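Long-range contacts in hypoxanthine-guanine-xanthine phosphoribosyltransferase (Tritrichomonas foetus, PDB 1HGX), which salvages purine bases for the parasite by transferring a phosphoribosyl group from 5-phospho-alpha-D-ribose 1-diphosphate to hypoxanthine, guanine or xanthine: residues I69-S73 with L109-L114; C132-I136 with V152-Y156. All coordinates share one frame; numbering follows the deposited sequence.

Contact 1. Residues I69-S73 with L109-L114; sequences IICSS and LTMYQL. With 5GP (guanosine-5'-monophosphate), chain C.
The flat carboxamide of Gln113 meets Ser73 through its nitrogen end. Gln113 NE2 lies 2.7 Å from Ser73 OG, but the bond is bent, with an angle of 127° at the hydrogen, and is weak. NE2 also comes close to CB of the same serine. Ser73 is poorly ordered and is the last residue modelled before the gap at 74-82, so the details of this pairing are uncertain. Ser73 CB also rests 3.9 Å from Leu109 CG.

Deeper in, the contact turns apolar. The Ile69 and Leu114 side chains lie alongside each other and run opposite ways, with Ile69 CD1 3.9 Å from Leu114 CD2. Cys71 SG sits 4.2 Å from Leu114 CG. Val45 and Val100 of neighbouring strands also touch Leu114, so the helix packs onto the sheet here.

Thr110 belongs to the first turn of helix 109-119, where the 5'-phosphate of GMP binds. Its OG1 stands beside the backbone N (chi1 -53°), which lets both atoms reach the same phosphate oxygen. Thr110 N donates to O2P of GMP at 2.8 Å, nearly straight at 168°, and Thr110 OG1 donates to it at 2.7 Å. A water accepts from Ser73 N and donates to Thr110 OG1 at 2.7 Å, linking the strand end to the phosphate site. Thr107 and Gly108 add further bonds to the nucleotide. Leu109 and Thr110 close the GMP-binding run Glu102-Thr110, which holds the phosphate-binding loop of the phosphoribosyltransferase fold. The chemistry implies a hydroxyl used twice, as donor to the phosphate and acceptor from water, with the start of the helix probably favouring the anion.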
loop_
_atom_site.group_PDB
_atom_site.type_symbol
_atom_site.label_atom_id
_atom_site.label_comp_id
_atom_site.label_asym_id
_atom_site.label_seq_id
_atom_site.Cartn_x
_atom_site.Cartn_y
_atom_site.Cartn_z
ATOM N N ILE A 69 -9.009 -0.228 -4.758
ATOM C CA ILE A 69 -10.231 0.504 -5.002
ATOM C C ILE A 69 -10.308 1.715 -4.066
ATOM O O ILE A 69 -9.814 1.686 -2.934
ATOM C CB ILE A 69 -11.477 -0.422 -4.850
ATOM C CG1 ILE A 69 -12.703 0.225 -5.499
ATOM C CG2 ILE A 69 -11.752 -0.731 -3.376
ATOM C CD1 ILE A 69 -13.879 -0.718 -5.657
ATOM N N ILE A 70 -10.816 2.817 -4.603
ATOM C CA ILE A 70 -10.994 4.041 -3.844
ATOM C C ILE A 70 -12.478 4.374 -3.998
ATOM O O ILE A 70 -12.963 4.604 -5.112
ATOM C CB ILE A 70 -10.134 5.191 -4.411
ATOM C CG1 ILE A 70 -8.653 4.800 -4.381
ATOM C CG2 ILE A 70 -10.350 6.457 -3.592
ATOM C CD1 ILE A 70 -7.750 5.766 -5.091
ATOM N N CYS A 71 -13.203 4.365 -2.888
ATOM C CA CYS A 71 -14.629 4.640 -2.909
ATOM C C CYS A 71 -15.076 5.253 -1.591
ATOM O O CYS A 71 -14.288 5.349 -0.655
ATOM C CB CYS A 71 -15.389 3.340 -3.155
ATOM S SG CYS A 71 -15.035 2.074 -1.938
ATOM N N SER A 72 -16.332 5.682 -1.518
ATOM C CA SER A 72 -16.873 6.265 -0.293
ATOM C C SER A 72 -18.390 6.261 -0.343
ATOM O O SER A 72 -18.978 6.404 -1.407
ATOM C CB SER A 72 -16.373 7.694 -0.104
ATOM O OG SER A 72 -16.712 8.491 -1.223
ATOM N N SER A 73 -19.020 6.072 0.806
ATOM C CA SER A 73 -20.472 6.052 0.881
ATOM C C SER A 73 -21.019 7.333 1.508
ATOM O O SER A 73 -20.263 8.159 2.023
ATOM C CB SER A 73 -20.929 4.832 1.676
ATOM O OG SER A 73 -20.539 3.639 1.019
ATOM N N LEU A 109 -22.451 0.332 6.138
ATOM C CA LEU A 109 -22.933 0.898 4.876
ATOM C C LEU A 109 -21.938 0.780 3.716
ATOM O O LEU A 109 -22.290 0.294 2.640
ATOM C CB LEU A 109 -23.338 2.359 5.062
ATOM C CG LEU A 109 -23.749 3.139 3.806
ATOM C CD1 LEU A 109 -25.006 2.557 3.194
ATOM C CD2 LEU A 109 -23.959 4.594 4.158
ATOM N N THR A 110 -20.712 1.249 3.925
ATOM C CA THR A 110 -19.686 1.196 2.888
ATOM C C THR A 110 -19.460 -0.215 2.333
ATOM O O THR A 110 -19.552 -0.434 1.123
ATOM C CB THR A 110 -18.347 1.777 3.388
ATOM O OG1 THR A 110 -18.562 3.093 3.916
ATOM C CG2 THR A 110 -17.360 1.884 2.234
ATOM N N MET A 111 -19.204 -1.172 3.218
ATOM C CA MET A 111 -18.967 -2.548 2.803
ATOM C C MET A 111 -20.205 -3.190 2.180
ATOM O O MET A 111 -20.096 -3.958 1.223
ATOM C CB MET A 111 -18.459 -3.380 3.986
ATOM C CG MET A 111 -17.869 -4.730 3.605
ATOM S SD MET A 111 -16.598 -4.633 2.304
ATOM C CE MET A 111 -15.523 -3.389 2.936
ATOM N N TYR A 112 -21.384 -2.875 2.706
ATOM C CA TYR A 112 -22.617 -3.439 2.160
ATOM C C TYR A 112 -22.777 -3.028 0.689
ATOM O O TYR A 112 -23.133 -3.836 -0.160
ATOM C CB TYR A 112 -23.828 -2.989 2.990
ATOM C CG TYR A 112 -25.162 -3.392 2.411
ATOM C CD1 TYR A 112 -25.704 -4.645 2.668
ATOM C CD2 TYR A 112 -25.878 -2.522 1.600
ATOM C CE1 TYR A 112 -26.929 -5.028 2.124
ATOM C CE2 TYR A 112 -27.101 -2.889 1.051
ATOM C CZ TYR A 112 -27.622 -4.147 1.318
ATOM O OH TYR A 112 -28.835 -4.531 0.782
ATOM N N GLN A 113 -22.495 -1.764 0.396
ATOM C CA GLN A 113 -22.608 -1.259 -0.967
ATOM C C GLN A 113 -21.491 -1.795 -1.862
ATOM O O GLN A 113 -21.725 -2.140 -3.024
ATOM C CB GLN A 113 -22.605 0.265 -0.961
ATOM C CG GLN A 113 -23.740 0.837 -0.135
ATOM C CD GLN A 113 -23.950 2.302 -0.380
ATOM O OE1 GLN A 113 -24.908 2.696 -1.042
ATOM N NE2 GLN A 113 -23.057 3.124 0.148
ATOM N N LEU A 114 -20.290 -1.907 -1.303
ATOM C CA LEU A 114 -19.145 -2.413 -2.039
ATOM C C LEU A 114 -19.389 -3.874 -2.419
ATOM O O LEU A 114 -19.166 -4.274 -3.564
ATOM C CB LEU A 114 -17.873 -2.297 -1.191
ATOM C CG LEU A 114 -16.573 -1.860 -1.873
ATOM C CD1 LEU A 114 -15.398 -2.460 -1.130
ATOM C CD2 LEU A 114 -16.523 -2.274 -3.325
HETATM P P 5GP C . -19.364 2.499 7.648
HETATM O O1P 5GP C . -19.125 1.098 8.058
HETATM O O2P 5GP C . -19.822 2.614 6.262
HETATM O O3P 5GP C . -20.196 3.208 8.638
HETATM O "O5'" 5GP C . -17.999 3.226 7.844
HETATM C "C5'" 5GP C . -16.719 2.672 7.570
HETATM C "C4'" 5GP C . -15.900 3.720 6.931
HETATM O "O4'" 5GP C . -15.616 4.830 7.798
HETATM C "C3'" 5GP C . -14.577 3.182 6.481
HETATM O "O3'" 5GP C . -14.190 4.018 5.395
HETATM C "C2'" 5GP C . -13.750 3.506 7.663
HETATM O "O2'" 5GP C . -12.384 3.590 7.289
HETATM C "C1'" 5GP C . -14.248 4.852 8.192
HETATM N N9 5GP C . -14.182 4.871 9.705
HETATM C C8 5GP C . -15.098 4.297 10.573
HETATM N N7 5GP C . -14.778 4.401 11.839
HETATM C C5 5GP C . -13.553 5.074 11.845
HETATM C C6 5GP C . -12.678 5.351 12.943
HETATM O O6 5GP C . -12.907 5.197 14.142
HETATM N N1 5GP C . -11.449 5.852 12.536
HETATM C C2 5GP C . -11.093 6.082 11.210
HETATM N N2 5GP C . -9.918 6.679 10.995
HETATM N N3 5GP C . -11.927 5.856 10.166
HETATM C C4 5GP C . -13.138 5.319 10.545
HETATM O O HOH W 1 -16.846 4.973 2.889
#

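Contact 2. Residues C132-I136 with V152-Y156; sequences CDKDI and VENRY. With 5GP (guanosine-5'-monophosphate), chain C.
Lys134 and Val152 form a parallel beta bridge in the main sheet of the type I phosphoribosyltransferase fold, at the purine end of the nucleotide site. Strand 132-134 lies here between strands 147-152 and 104-105. Beyond Val152 the chain leaves the sheet towards the smaller antiparallel sheet of strands 10-15, 174-177 and 157-158.

Two backbone bonds set the register. Val152 N donates to Asp133 O at 2.8 Å. Asp135 N donates to Val152 O at 2.8 Å, almost straight at 176°. On one face of this pair, CG1 of Val152 packs against CA and CG of Lys134. Cys132 SG approaches the other methyl, CG2 of Val152, and Ile104 touches all three side chains.

The lysine side chain runs past Glu153 and Asn154 towards the base. It is extended at first and then bends at chi3 (-67°), which brings its ammonium to the purine edge. CD of Lys134 passes 3.6 Å from Asn154 OD1. Three hydrogen bonds then hold NZ of Lys134: to Arg155 O at 3.1 Å, to N7 of GMP at 3.2 Å and to O6 of GMP at 3.0 Å. NZ stands above the plane of the Arg155 carbonyl. Reading N7 and O6 together suits the 6-oxopurines that the enzyme accepts. The Tyr156 ring lies against the base, with N1 of GMP over one ring face, offset toward the rim. Its hydroxyl is bonded to Asp163 O, which fixes the far end of the ring.

Asn154 centres an inverse gamma turn, and Ile136 CG2 leans on its amide. Beside this turn, one water donates to Asp135 O and accepts from Asn154 N at 2.8 Å.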
loop_
_atom_site.group_PDB
_atom_site.type_symbol
_atom_site.label_atom_id
_atom_site.label_comp_id
_atom_site.label_asym_id
_atom_site.label_seq_id
_atom_site.Cartn_x
_atom_site.Cartn_y
_atom_site.Cartn_z
ATOM N N CYS A 132 -10.365 -4.072 11.691
ATOM C CA CYS A 132 -11.208 -3.826 12.855
ATOM C C CYS A 132 -12.686 -3.837 12.564
ATOM O O CYS A 132 -13.125 -3.538 11.450
ATOM C CB CYS A 132 -10.893 -2.460 13.490
ATOM S SG CYS A 132 -9.273 -2.264 14.223
ATOM N N ASP A 133 -13.450 -4.194 13.582
ATOM C CA ASP A 133 -14.897 -4.163 13.505
ATOM C C ASP A 133 -15.310 -3.325 14.719
ATOM O O ASP A 133 -15.032 -3.705 15.858
ATOM C CB ASP A 133 -15.499 -5.560 13.608
ATOM C CG ASP A 133 -17.008 -5.545 13.498
ATOM O OD1 ASP A 133 -17.563 -4.565 12.957
ATOM O OD2 ASP A 133 -17.643 -6.517 13.938
ATOM N N LYS A 134 -15.896 -2.157 14.477
ATOM C CA LYS A 134 -16.326 -1.292 15.568
ATOM C C LYS A 134 -17.613 -1.843 16.180
ATOM O O LYS A 134 -18.594 -2.070 15.484
ATOM C CB LYS A 134 -16.544 0.139 15.066
ATOM C CG LYS A 134 -16.789 1.131 16.194
ATOM C CD LYS A 134 -16.932 2.560 15.696
ATOM C CE LYS A 134 -15.644 3.084 15.115
ATOM N NZ LYS A 134 -15.697 4.553 14.911
ATOM N N ASP A 135 -17.591 -2.110 17.477
ATOM C CA ASP A 135 -18.766 -2.643 18.152
ATOM C C ASP A 135 -19.749 -1.523 18.477
ATOM O O ASP A 135 -19.585 -0.803 19.464
ATOM C CB ASP A 135 -18.364 -3.377 19.432
ATOM C CG ASP A 135 -19.527 -4.097 20.093
ATOM O OD1 ASP A 135 -20.623 -4.195 19.491
ATOM O OD2 ASP A 135 -19.330 -4.583 21.223
ATOM N N ILE A 136 -20.759 -1.378 17.625
ATOM C CA ILE A 136 -21.781 -0.361 17.807
ATOM C C ILE A 136 -23.130 -1.033 18.062
ATOM O O ILE A 136 -24.175 -0.385 18.029
ATOM C CB ILE A 136 -21.887 0.559 16.572
ATOM C CG1 ILE A 136 -22.352 -0.237 15.352
ATOM C CG2 ILE A 136 -20.540 1.203 16.287
ATOM C CD1 ILE A 136 -22.776 0.626 14.182
ATOM N N VAL A 152 -13.261 -3.480 18.058
ATOM C CA VAL A 152 -12.914 -2.223 18.688
ATOM C C VAL A 152 -14.134 -1.534 19.317
ATOM O O VAL A 152 -15.264 -1.768 18.905
ATOM C CB VAL A 152 -12.213 -1.352 17.610
ATOM C CG1 VAL A 152 -13.079 -0.199 17.160
ATOM C CG2 VAL A 152 -10.845 -0.929 18.072
ATOM N N GLU A 153 -13.915 -0.716 20.340
ATOM C CA GLU A 153 -15.037 -0.036 20.979
ATOM C C GLU A 153 -15.503 1.144 20.153
ATOM O O GLU A 153 -14.778 1.632 19.284
ATOM C CB GLU A 153 -14.679 0.413 22.391
ATOM C CG GLU A 153 -13.434 1.268 22.459
ATOM C CD GLU A 153 -12.984 1.479 23.864
ATOM O OE1 GLU A 153 -12.507 0.504 24.490
ATOM O OE2 GLU A 153 -13.103 2.608 24.354
ATOM N N ASN A 154 -16.708 1.612 20.453
ATOM C CA ASN A 154 -17.320 2.716 19.735
ATOM C C ASN A 154 -16.694 4.084 19.997
ATOM O O ASN A 154 -17.323 4.957 20.611
ATOM C CB ASN A 154 -18.821 2.746 20.038
ATOM C CG ASN A 154 -19.600 3.621 19.073
ATOM O OD1 ASN A 154 -19.055 4.155 18.107
ATOM N ND2 ASN A 154 -20.886 3.766 19.330
ATOM N N ARG A 155 -15.464 4.268 19.527
ATOM C CA ARG A 155 -14.744 5.535 19.680
ATOM C C ARG A 155 -14.033 5.793 18.350
ATOM O O ARG A 155 -14.013 4.918 17.479
ATOM C CB ARG A 155 -13.700 5.453 20.806
ATOM C CG ARG A 155 -14.239 5.138 22.209
ATOM C CD ARG A 155 -15.062 6.273 22.793
ATOM N NE ARG A 155 -14.307 7.524 22.828
ATOM C CZ ARG A 155 -13.424 7.858 23.767
ATOM N NH1 ARG A 155 -13.168 7.038 24.776
ATOM N NH2 ARG A 155 -12.761 8.999 23.662
ATOM N N TYR A 156 -13.469 6.988 18.178
ATOM C CA TYR A 156 -12.768 7.296 16.939
ATOM C C TYR A 156 -11.385 6.693 17.022
ATOM O O TYR A 156 -10.563 7.114 17.831
ATOM C CB TYR A 156 -12.660 8.801 16.684
ATOM C CG TYR A 156 -12.233 9.094 15.257
ATOM C CD1 TYR A 156 -13.160 9.051 14.218
ATOM C CD2 TYR A 156 -10.898 9.345 14.938
ATOM C CE1 TYR A 156 -12.774 9.238 12.907
ATOM C CE2 TYR A 156 -10.502 9.536 13.620
ATOM C CZ TYR A 156 -11.446 9.483 12.615
ATOM O OH TYR A 156 -11.070 9.671 11.309
HETATM P P 5GP C . -19.364 2.499 7.648
HETATM O O1P 5GP C . -19.125 1.098 8.058
HETATM O O2P 5GP C . -19.822 2.614 6.262
HETATM O O3P 5GP C . -20.196 3.208 8.638
HETATM O "O5'" 5GP C . -17.999 3.226 7.844
HETATM C "C5'" 5GP C . -16.719 2.672 7.570
HETATM C "C4'" 5GP C . -15.900 3.720 6.931
HETATM O "O4'" 5GP C . -15.616 4.830 7.798
HETATM C "C3'" 5GP C . -14.577 3.182 6.481
HETATM O "O3'" 5GP C . -14.190 4.018 5.395
HETATM C "C2'" 5GP C . -13.750 3.506 7.663
HETATM O "O2'" 5GP C . -12.384 3.590 7.289
HETATM C "C1'" 5GP C . -14.248 4.852 8.192
HETATM N N9 5GP C . -14.182 4.871 9.705
HETATM C C8 5GP C . -15.098 4.297 10.573
HETATM N N7 5GP C . -14.778 4.401 11.839
HETATM C C5 5GP C . -13.553 5.074 11.845
HETATM C C6 5GP C . -12.678 5.351 12.943
HETATM O O6 5GP C . -12.907 5.197 14.142
HETATM N N1 5GP C . -11.449 5.852 12.536
HETATM C C2 5GP C . -11.093 6.082 11.210
HETATM N N2 5GP C . -9.918 6.679 10.995
HETATM N N3 5GP C . -11.927 5.856 10.166
HETATM C C4 5GP C . -13.138 5.319 10.545
HETATM O O HOH W 2 -18.219 0.028 22.210
#

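Overall arrangement
Contact 1 and contact 2 both reach the main sheet and the same GMP, but at its two ends. Contact 1 serves the phosphate and contact 2 the purine. Their centres are about 18 Å apart, and they do not touch each other. Each is partly buried. Contact 1 sets a helix against a strand, with apolar packing at its inner end and a poorly ordered serine at its outer end. Contact 2 joins a strand end to the end of its parallel neighbour and the loop that follows, by two backbone bonds and a lysine side chain. The ligand chemistry differs accordingly: contact 1 gives a helix-end amide and a hydroxyl to an anion, whereas contact 2 gives an ammonium group and an aromatic face to the purine base.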